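Side-chain contacts in NYN domain-containing protein (Vibrio parahaemolyticus, PDB 2QIP), which is of unknown function but belongs to the NYN family of the PIN clan, whose members are generally credited with RNA nuclease activity: residues I14-Q19 against V73-M78; Q37-A42 against K46-A51; D101-A106 against S122-R127. All coordinates share one frame; numbering follows the deposited sequence.

Contact 1. Residues I14-Q19 against V73-M78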
loop_
_atom_site.group_PDB
_atom_site.type_symbol
_atom_site.label_atom_id
_atom_site.label_comp_id
_atom_site.label_asym_id
_atom_site.label_seq_id
_atom_site.Cartn_x
_atom_site.Cartn_y
_atom_site.Cartn_z
ATOM N N ILE A 14 15.131 7.799 2.188
ATOM C CA ILE A 14 14.816 7.799 0.759
ATOM C C ILE A 14 14.156 6.463 0.425
ATOM O O ILE A 14 14.645 5.416 0.849
ATOM C CB ILE A 14 16.092 7.975 -0.101
ATOM C CG1 ILE A 14 16.809 9.288 0.227
ATOM C CG2 ILE A 14 15.716 7.921 -1.599
ATOM C CD1 ILE A 14 18.189 9.397 -0.372
ATOM N N LEU A 15 13.052 6.518 -0.326
ATOM C CA LEU A 15 12.391 5.310 -0.842
ATOM C C LEU A 15 12.183 5.513 -2.334
ATOM O O LEU A 15 11.495 6.462 -2.736
ATOM C CB LEU A 15 11.037 5.064 -0.180
ATOM C CG LEU A 15 11.066 4.718 1.317
ATOM C CD1 LEU A 15 11.056 5.982 2.199
ATOM C CD2 LEU A 15 9.877 3.818 1.641
ATOM N N VAL A 16 12.798 4.644 -3.138
ATOM C CA VAL A 16 12.657 4.715 -4.599
ATOM C C VAL A 16 11.779 3.602 -5.150
ATOM O O VAL A 16 12.053 2.428 -4.940
ATOM C CB VAL A 16 14.029 4.666 -5.313
ATOM C CG1 VAL A 16 13.829 4.892 -6.811
ATOM C CG2 VAL A 16 14.976 5.723 -4.745
ATOM N N ASP A 17 10.736 4.005 -5.868
ATOM C CA ASP A 17 9.853 3.069 -6.556
ATOM C C ASP A 17 10.538 2.835 -7.920
ATOM O O ASP A 17 10.255 3.551 -8.901
ATOM C CB ASP A 17 8.501 3.777 -6.685
ATOM C CG ASP A 17 7.397 2.931 -7.285
ATOM O OD1 ASP A 17 7.606 1.783 -7.715
ATOM O OD2 ASP A 17 6.266 3.475 -7.323
ATOM N N VAL A 18 11.472 1.871 -7.971
ATOM C CA VAL A 18 12.324 1.694 -9.152
ATOM C C VAL A 18 11.499 1.425 -10.405
ATOM O O VAL A 18 11.813 1.968 -11.459
ATOM C CB VAL A 18 13.367 0.558 -8.913
ATOM C CG1 VAL A 18 14.099 0.171 -10.204
ATOM C CG2 VAL A 18 14.368 0.965 -7.812
ATOM N N GLN A 19 10.435 0.635 -10.285
ATOM C CA GLN A 19 9.605 0.337 -11.474
ATOM C C GLN A 19 8.927 1.608 -12.013
ATOM O O GLN A 19 8.888 1.836 -13.226
ATOM C CB GLN A 19 8.546 -0.727 -11.154
ATOM C CG GLN A 19 9.116 -2.124 -10.922
ATOM C CD GLN A 19 9.710 -2.753 -12.189
ATOM O OE1 GLN A 19 10.919 -2.674 -12.426
ATOM N NE2 GLN A 19 8.854 -3.380 -13.007
ATOM N N VAL A 73 25.837 2.871 -5.129
ATOM C CA VAL A 73 25.426 4.266 -4.941
ATOM C C VAL A 73 25.132 4.532 -3.469
ATOM O O VAL A 73 25.377 5.639 -2.959
ATOM C CB VAL A 73 24.189 4.585 -5.806
ATOM C CG1 VAL A 73 23.638 5.978 -5.466
ATOM C CG2 VAL A 73 24.561 4.520 -7.294
ATOM N N GLY A 74 24.595 3.521 -2.790
ATOM C CA GLY A 74 24.294 3.633 -1.370
ATOM C C GLY A 74 22.955 3.057 -0.946
ATOM O O GLY A 74 22.633 3.068 0.238
ATOM N N PHE A 75 22.168 2.558 -1.905
ATOM C CA PHE A 75 20.855 2.002 -1.559
ATOM C C PHE A 75 20.928 0.589 -0.986
ATOM O O PHE A 75 21.731 -0.233 -1.451
ATOM C CB PHE A 75 19.954 1.949 -2.790
ATOM C CG PHE A 75 19.612 3.291 -3.336
ATOM C CD1 PHE A 75 18.590 4.046 -2.759
ATOM C CD2 PHE A 75 20.295 3.810 -4.435
ATOM C CE1 PHE A 75 18.261 5.294 -3.262
ATOM C CE2 PHE A 75 19.960 5.073 -4.951
ATOM C CZ PHE A 75 18.945 5.812 -4.346
ATOM N N GLU A 76 20.053 0.274 -0.030
ATOM C CA GLU A 76 19.695 -1.127 0.208
ATOM C C GLU A 76 18.658 -1.471 -0.867
ATOM O O GLU A 76 17.644 -0.780 -0.993
ATOM C CB GLU A 76 19.113 -1.361 1.606
ATOM C CG GLU A 76 18.675 -2.825 1.763
ATOM C CD GLU A 76 18.211 -3.255 3.151
ATOM O OE1 GLU A 76 18.254 -2.449 4.105
ATOM O OE2 GLU A 76 17.804 -4.445 3.280
ATOM N N VAL A 77 18.934 -2.491 -1.679
ATOM C CA VAL A 77 18.023 -2.882 -2.731
ATOM C C VAL A 77 17.040 -3.892 -2.162
ATOM O O VAL A 77 17.441 -4.942 -1.640
ATOM C CB VAL A 77 18.768 -3.423 -3.967
ATOM C CG1 VAL A 77 17.795 -4.059 -4.940
ATOM C CG2 VAL A 77 19.568 -2.286 -4.652
HETATM N N MSE A 78 15.755 -3.534 -2.234
HETATM C CA MSE A 78 14.681 -4.369 -1.722
HETATM C C MSE A 78 14.037 -5.060 -2.908
HETATM O O MSE A 78 13.353 -4.421 -3.699
HETATM C CB MSE A 78 13.638 -3.501 -0.994
HETATM C CG MSE A 78 14.232 -2.589 0.078
HETATM SE SE MSE A 78 14.959 -3.601 1.560
HETATM C CE MSE A 78 13.250 -4.241 2.234
#
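Ile14 and Phe75 mark the closest approach of the two backbones, and even there the CA atoms stay 8.7 Å apart, so side chains alone bridge the gap. Residues 14-17 are the end of strand 10-17. Residues 73-78 finish one helix, turn at Gly74, which has a positive phi of 137°, and enter strand 76-79. The two strands are not neighbours in the sheet: strand 46-55 runs between them, and Ile14 and Val16 are hydrogen-bonded to its backbone.

Phe75 spans the distance from just before its strand. Its CG is anti to its own carbonyl carbon, beside the backbone N (chi1 -65°), and the corner of the ring at CE1 reaches the two aliphatic residues. Val16 provides the tighter touch: CG2 lies 3.6 Å from Phe75 CE1, with the same methyl 4.0 Å from Phe75 CZ. Val16 holds this methyl beside its backbone N, while CG1 takes the position anti to that N (chi1 -174°). Ile14 comes to the ring's edge, near its plane, where CG2 is 4.0 Å from Phe75 CE1. Both aliphatic side chains run roughly perpendicular to the phenylalanine. Trp39 makes an edge-to-face ring contact with Phe75, and Phe38 packs on Ile14, so helix 35-42 continues this apolar cluster.

Strand alternation explains the selection of residues. Ile14 and Val16 point to the Phe75 side, whereas Leu15, between them, points away and packs on helix 95-105. At the strand's end Asp17 occupies the N-cap position of the following helix, and its OD2 is hydrogen-bonded to Ser116 OG. This is the layered alpha/beta core of a PIN-like domain: a parallel sheet with helices on both faces, Phe75 packing between sheet and helix 35-42 where the crossover from strand 46-55 through helix 61-73 enters strand 76-79.

Contact 2. Residues Q37-A42 against K46-A51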
loop_
_atom_site.group_PDB
_atom_site.type_symbol
_atom_site.label_atom_id
_atom_site.label_comp_id
_atom_site.label_asym_id
_atom_site.label_seq_id
_atom_site.Cartn_x
_atom_site.Cartn_y
_atom_site.Cartn_z
ATOM N N GLN A 37 23.467 10.910 -9.863
ATOM C CA GLN A 37 23.124 12.334 -9.772
ATOM C C GLN A 37 22.054 12.540 -8.706
ATOM O O GLN A 37 22.137 13.478 -7.918
ATOM C CB GLN A 37 22.620 12.865 -11.130
ATOM C CG GLN A 37 22.555 14.399 -11.221
ATOM C CD GLN A 37 23.943 15.027 -11.179
ATOM O OE1 GLN A 37 24.962 14.332 -11.333
ATOM N NE2 GLN A 37 23.997 16.341 -10.997
ATOM N N PHE A 38 21.035 11.682 -8.723
ATOM C CA PHE A 38 20.000 11.780 -7.705
ATOM C C PHE A 38 20.600 11.664 -6.295
ATOM O O PHE A 38 20.292 12.476 -5.427
ATOM C CB PHE A 38 18.896 10.731 -7.910
ATOM C CG PHE A 38 17.992 10.610 -6.714
ATOM C CD1 PHE A 38 17.005 11.566 -6.486
ATOM C CD2 PHE A 38 18.157 9.572 -5.814
ATOM C CE1 PHE A 38 16.192 11.494 -5.368
ATOM C CE2 PHE A 38 17.355 9.499 -4.670
ATOM C CZ PHE A 38 16.376 10.466 -4.452
ATOM N N TRP A 39 21.419 10.633 -6.044
ATOM C CA TRP A 39 22.006 10.478 -4.694
ATOM C C TRP A 39 22.804 11.713 -4.319
ATOM O O TRP A 39 22.684 12.259 -3.203
ATOM C CB TRP A 39 22.909 9.240 -4.642
ATOM C CG TRP A 39 23.445 8.978 -3.287
ATOM C CD1 TRP A 39 24.541 9.562 -2.705
ATOM C CD2 TRP A 39 22.910 8.074 -2.313
ATOM N NE1 TRP A 39 24.709 9.085 -1.428
ATOM C CE2 TRP A 39 23.726 8.165 -1.165
ATOM C CE3 TRP A 39 21.821 7.191 -2.303
ATOM C CZ2 TRP A 39 23.481 7.407 -0.018
ATOM C CZ3 TRP A 39 21.584 6.440 -1.161
ATOM C CH2 TRP A 39 22.412 6.553 -0.037
ATOM N N TYR A 40 23.643 12.149 -5.256
ATOM C CA TYR A 40 24.476 13.316 -5.028
ATOM C C TYR A 40 23.657 14.534 -4.577
ATOM O O TYR A 40 23.983 15.170 -3.580
ATOM C CB TYR A 40 25.259 13.616 -6.319
ATOM C CG TYR A 40 25.793 15.030 -6.482
ATOM C CD1 TYR A 40 26.590 15.638 -5.509
ATOM C CD2 TYR A 40 25.516 15.740 -7.652
ATOM C CE1 TYR A 40 27.072 16.938 -5.684
ATOM C CE2 TYR A 40 26.009 17.018 -7.844
ATOM C CZ TYR A 40 26.763 17.616 -6.851
ATOM O OH TYR A 40 27.247 18.886 -7.052
ATOM N N VAL A 41 22.608 14.862 -5.320
ATOM C CA VAL A 41 21.824 16.042 -5.023
ATOM C C VAL A 41 20.977 15.857 -3.763
ATOM O O VAL A 41 20.987 16.726 -2.862
ATOM C CB VAL A 41 20.955 16.435 -6.223
ATOM C CG1 VAL A 41 20.077 17.605 -5.861
ATOM C CG2 VAL A 41 21.849 16.794 -7.392
ATOM N N ALA A 42 20.255 14.737 -3.678
ATOM C CA ALA A 42 19.282 14.566 -2.604
ATOM C C ALA A 42 19.932 14.491 -1.230
ATOM O O ALA A 42 19.321 14.864 -0.227
ATOM C CB ALA A 42 18.436 13.355 -2.845
ATOM N N LYS A 46 22.837 16.241 4.186
ATOM C CA LYS A 46 21.807 15.465 4.883
ATOM C C LYS A 46 22.427 14.286 5.589
ATOM O O LYS A 46 23.463 13.770 5.160
ATOM C CB LYS A 46 20.739 14.973 3.895
ATOM C CG LYS A 46 20.142 16.052 3.025
ATOM C CD LYS A 46 19.410 17.113 3.871
ATOM C CE LYS A 46 19.088 18.334 3.021
ATOM N NZ LYS A 46 18.497 19.411 3.866
ATOM N N GLU A 47 21.785 13.875 6.691
ATOM C CA GLU A 47 22.111 12.610 7.329
ATOM C C GLU A 47 21.171 11.544 6.776
ATOM O O GLU A 47 19.950 11.599 6.974
ATOM C CB GLU A 47 21.985 12.698 8.853
ATOM C CG GLU A 47 22.268 11.343 9.518
ATOM C CD GLU A 47 22.106 11.349 11.024
ATOM O OE1 GLU A 47 21.979 12.437 11.613
ATOM O OE2 GLU A 47 22.096 10.238 11.606
ATOM N N VAL A 48 21.738 10.582 6.064
ATOM C CA VAL A 48 20.922 9.565 5.423
ATOM C C VAL A 48 20.694 8.453 6.442
ATOM O O VAL A 48 21.591 7.653 6.732
ATOM C CB VAL A 48 21.574 9.010 4.143
ATOM C CG1 VAL A 48 20.673 7.968 3.520
ATOM C CG2 VAL A 48 21.873 10.144 3.188
ATOM N N VAL A 49 19.498 8.438 7.016
ATOM C CA VAL A 49 19.160 7.418 8.008
ATOM C C VAL A 49 18.837 6.094 7.333
ATOM O O VAL A 49 19.132 5.028 7.856
ATOM C CB VAL A 49 18.001 7.910 8.895
ATOM C CG1 VAL A 49 17.495 6.802 9.823
ATOM C CG2 VAL A 49 18.430 9.156 9.688
ATOM N N SER A 50 18.207 6.174 6.168
ATOM C CA SER A 50 17.773 4.992 5.444
ATOM C C SER A 50 17.653 5.351 3.981
ATOM O O SER A 50 17.223 6.465 3.650
ATOM C CB SER A 50 16.402 4.533 5.975
ATOM O OG SER A 50 15.916 3.398 5.280
ATOM N N ALA A 51 18.030 4.421 3.109
ATOM C CA ALA A 51 17.865 4.623 1.675
ATOM C C ALA A 51 17.607 3.277 1.038
ATOM O O ALA A 51 18.479 2.392 1.035
ATOM C CB ALA A 51 19.082 5.303 1.059
#
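Ala42, whose carbonyl faces Lys46 across the contact, is fixed in the last turn of helix 35-42 by a 2.9 Å hydrogen bond from Ala42 N to Phe38 O. Its methyl also lies over one face of the Phe38 ring, displaced toward the rim. Across the contact Ala42 O meets a methylene of the strand, Lys46 CG, at 3.6 Å.

Trp39 carries most of the bridge. With CG anti to the backbone N (chi1 -176°), the indole extends from the helix and presents its six-membered ring to the strand. The methyl of Ala51 comes obliquely to that ring, Ala51 CB lying 3.5 Å from Trp39 CZ3 and 3.7 Å from Trp39 CH2. Val48 adds a looser touch, its CG1 being 4.2 Å from Trp39 CH2. Val48 and Ala51 can both face the helix, three residues apart, because the backbone changes direction at Val49. Ser50 points away and is hydrogen-bonded through its backbone to Ile14 of the neighbouring strand 10-17.

Lys46 bends at chi2 (-62°), and its ammonium forms a salt bridge with Glu10. No hydrogen bond joins the two segments, so their hold on each other is essentially hydrophobic and dispersive, while the lysine's charge is probably balanced by Glu10 of the adjoining strand.

Contact 3. Residues D101-A106 against S122-R127. With EDO (1,2-ethanediol), chain E; EDO (1,2-ethanediol), chain D.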
loop_
_atom_site.group_PDB
_atom_site.type_symbol
_atom_site.label_atom_id
_atom_site.label_comp_id
_atom_site.label_asym_id
_atom_site.label_seq_id
_atom_site.Cartn_x
_atom_site.Cartn_y
_atom_site.Cartn_z
ATOM N N ASP A 101 7.085 0.561 4.940
ATOM C CA ASP A 101 8.414 1.032 5.328
ATOM C C ASP A 101 8.453 2.544 5.563
ATOM O O ASP A 101 9.180 3.006 6.459
ATOM C CB ASP A 101 9.452 0.630 4.264
ATOM C CG ASP A 101 9.816 -0.846 4.310
ATOM O OD1 ASP A 101 9.407 -1.568 5.261
ATOM O OD2 ASP A 101 10.554 -1.265 3.378
ATOM N N ALA A 102 7.709 3.308 4.762
ATOM C CA ALA A 102 7.737 4.756 4.895
ATOM C C ALA A 102 7.142 5.159 6.243
ATOM O O ALA A 102 7.678 6.027 6.927
ATOM C CB ALA A 102 6.975 5.408 3.763
ATOM N N ILE A 103 6.030 4.529 6.628
ATOM C CA ILE A 103 5.473 4.829 7.967
ATOM C C ILE A 103 6.403 4.402 9.091
ATOM O O ILE A 103 6.550 5.120 10.099
ATOM C CB ILE A 103 4.114 4.166 8.161
ATOM C CG1 ILE A 103 3.087 4.920 7.350
ATOM C CG2 ILE A 103 3.714 4.100 9.659
ATOM C CD1 ILE A 103 2.832 6.405 7.806
ATOM N N GLU A 104 7.041 3.237 8.935
ATOM C CA GLU A 104 7.989 2.785 9.942
ATOM C C GLU A 104 9.170 3.744 10.136
ATOM O O GLU A 104 9.643 3.942 11.262
ATOM C CB GLU A 104 8.479 1.368 9.637
ATOM C CG GLU A 104 7.543 0.305 10.143
ATOM C CD GLU A 104 8.058 -1.082 9.824
ATOM O OE1 GLU A 104 7.236 -1.931 9.430
ATOM O OE2 GLU A 104 9.286 -1.300 9.920
ATOM N N ILE A 105 9.671 4.326 9.052
ATOM C CA ILE A 105 10.867 5.154 9.161
ATOM C C ILE A 105 10.542 6.602 9.530
ATOM O O ILE A 105 11.403 7.305 10.038
ATOM C CB ILE A 105 11.740 5.057 7.864
ATOM C CG1 ILE A 105 13.192 5.486 8.139
ATOM C CG2 ILE A 105 11.134 5.890 6.717
ATOM C CD1 ILE A 105 13.966 4.557 9.022
ATOM N N ALA A 106 9.308 7.038 9.273
ATOM C CA ALA A 106 8.929 8.435 9.546
ATOM C C ALA A 106 9.348 8.970 10.938
ATOM O O ALA A 106 9.861 10.078 11.040
ATOM C CB ALA A 106 7.435 8.649 9.319
ATOM N N SER A 122 -0.388 9.538 -2.358
ATOM C CA SER A 122 -0.901 10.741 -1.693
ATOM C C SER A 122 -1.391 10.418 -0.287
ATOM O O SER A 122 -1.191 11.223 0.637
ATOM C CB SER A 122 -2.054 11.362 -2.489
ATOM O OG SER A 122 -1.579 11.707 -3.769
ATOM N N LEU A 123 -2.046 9.263 -0.121
ATOM C CA LEU A 123 -2.552 8.919 1.203
ATOM C C LEU A 123 -1.418 8.689 2.193
ATOM O O LEU A 123 -1.548 8.981 3.399
ATOM C CB LEU A 123 -3.463 7.697 1.173
ATOM C CG LEU A 123 -4.923 7.951 0.753
ATOM C CD1 LEU A 123 -5.033 8.370 -0.707
ATOM C CD2 LEU A 123 -5.766 6.716 1.013
ATOM N N LEU A 124 -0.308 8.171 1.682
ATOM C CA LEU A 124 0.870 7.925 2.519
ATOM C C LEU A 124 1.525 9.240 2.931
ATOM O O LEU A 124 1.885 9.425 4.107
ATOM C CB LEU A 124 1.864 7.030 1.773
ATOM C CG LEU A 124 3.277 6.939 2.361
ATOM C CD1 LEU A 124 3.276 6.338 3.776
ATOM C CD2 LEU A 124 4.169 6.150 1.391
ATOM N N VAL A 125 1.659 10.167 1.976
ATOM C CA VAL A 125 2.221 11.477 2.289
ATOM C C VAL A 125 1.379 12.148 3.384
ATOM O O VAL A 125 1.916 12.637 4.395
ATOM C CB VAL A 125 2.286 12.342 1.013
ATOM C CG1 VAL A 125 2.600 13.797 1.347
ATOM C CG2 VAL A 125 3.296 11.725 0.012
ATOM N N GLU A 126 0.063 12.163 3.188
ATOM C CA GLU A 126 -0.849 12.767 4.162
ATOM C C GLU A 126 -0.670 12.120 5.537
ATOM O O GLU A 126 -0.647 12.812 6.547
ATOM C CB GLU A 126 -2.297 12.632 3.689
ATOM C CG GLU A 126 -3.358 13.073 4.684
ATOM C CD GLU A 126 -4.757 12.795 4.165
ATOM O OE1 GLU A 126 -5.134 11.605 4.038
ATOM O OE2 GLU A 126 -5.457 13.775 3.860
ATOM N N ARG A 127 -0.559 10.796 5.591
ATOM C CA ARG A 127 -0.492 10.108 6.888
ATOM C C ARG A 127 0.827 10.415 7.602
ATOM O O ARG A 127 0.858 10.549 8.828
ATOM C CB ARG A 127 -0.663 8.602 6.713
ATOM C CG ARG A 127 -1.112 7.894 7.989
ATOM C CD ARG A 127 -2.533 8.262 8.424
ATOM N NE ARG A 127 -3.532 8.016 7.380
ATOM C CZ ARG A 127 -4.298 6.922 7.298
ATOM N NH1 ARG A 127 -4.189 5.952 8.184
ATOM N NH2 ARG A 127 -5.146 6.771 6.282
HETATM C C1 EDO E . -4.796 12.292 0.322
HETATM O O1 EDO E . -5.879 11.810 1.132
HETATM C C2 EDO E . -5.389 12.710 -1.013
HETATM O O2 EDO E . -6.275 13.812 -0.775
HETATM C C1 EDO D . 9.534 -4.169 10.557
HETATM O O1 EDO D . 10.337 -3.863 9.417
HETATM C C2 EDO D . 10.029 -5.381 11.323
HETATM O O2 EDO D . 9.139 -6.472 11.065
#
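Leu124 almost alone bridges two nearly parallel helices, meeting Ala102 and Ile103 in an apolar seam that runs on into the subunit interface. The helical segments differ in direction by 10°, with axes 10.4 Å apart at closest approach.

Leu124 CG is anti to the backbone N (chi1 166°), which sends both methyls across: Leu124 CD2 lies 3.7 Å from Ala102 CB, and Leu124 CD1 lies 3.8 Å from Ile103 CG1. Ile103 and Leu124 overlap side by side, pointing opposite ways, so the leucine's forked end sits alongside the isoleucine's longer branch. Nearly a helical turn after Leu124, the aliphatic part of Arg127 joins in, its CG 4.2 Å from Ile103 CD1.

The guanidinium of Arg127 turns off toward the second subunit, where its NH1 forms salt bridges with Asp101 and Glu104 of that chain. A 1,2-ethanediol, probably from the crystallisation liquor, is hydrogen-bonded to Glu126, its O1 being 3.0 Å from Glu126 OE1. Chemically, the apolar seam joins the helices within one chain and extends onto Val96 and Leu100 of the second subunit, while Arg127, Asp101 and Glu104 add reciprocal salt bridges between the subunits.

From the N terminus, strand 10-17 supplies the first half of contact 1, whose loop closes only at residues 73-78. Contact 2 opens and closes within that span, linking helix 35-42 to the strand that follows it after a short turn. Contact 3 comes later in series, joining helices 95-105 and 122-132, which precede and follow strand 111-115 in the chain. No loops cross. Contacts 1 and 2 meet directly: their backbones pair along strand 46-55, which lies between strands 10-17 and 76-79, and Trp39 packs on Val73. Contact 3 lies on the other face of the sheet, reached through Leu15 packing on Ala102 and Asp101 and through Ser50 against Ile105.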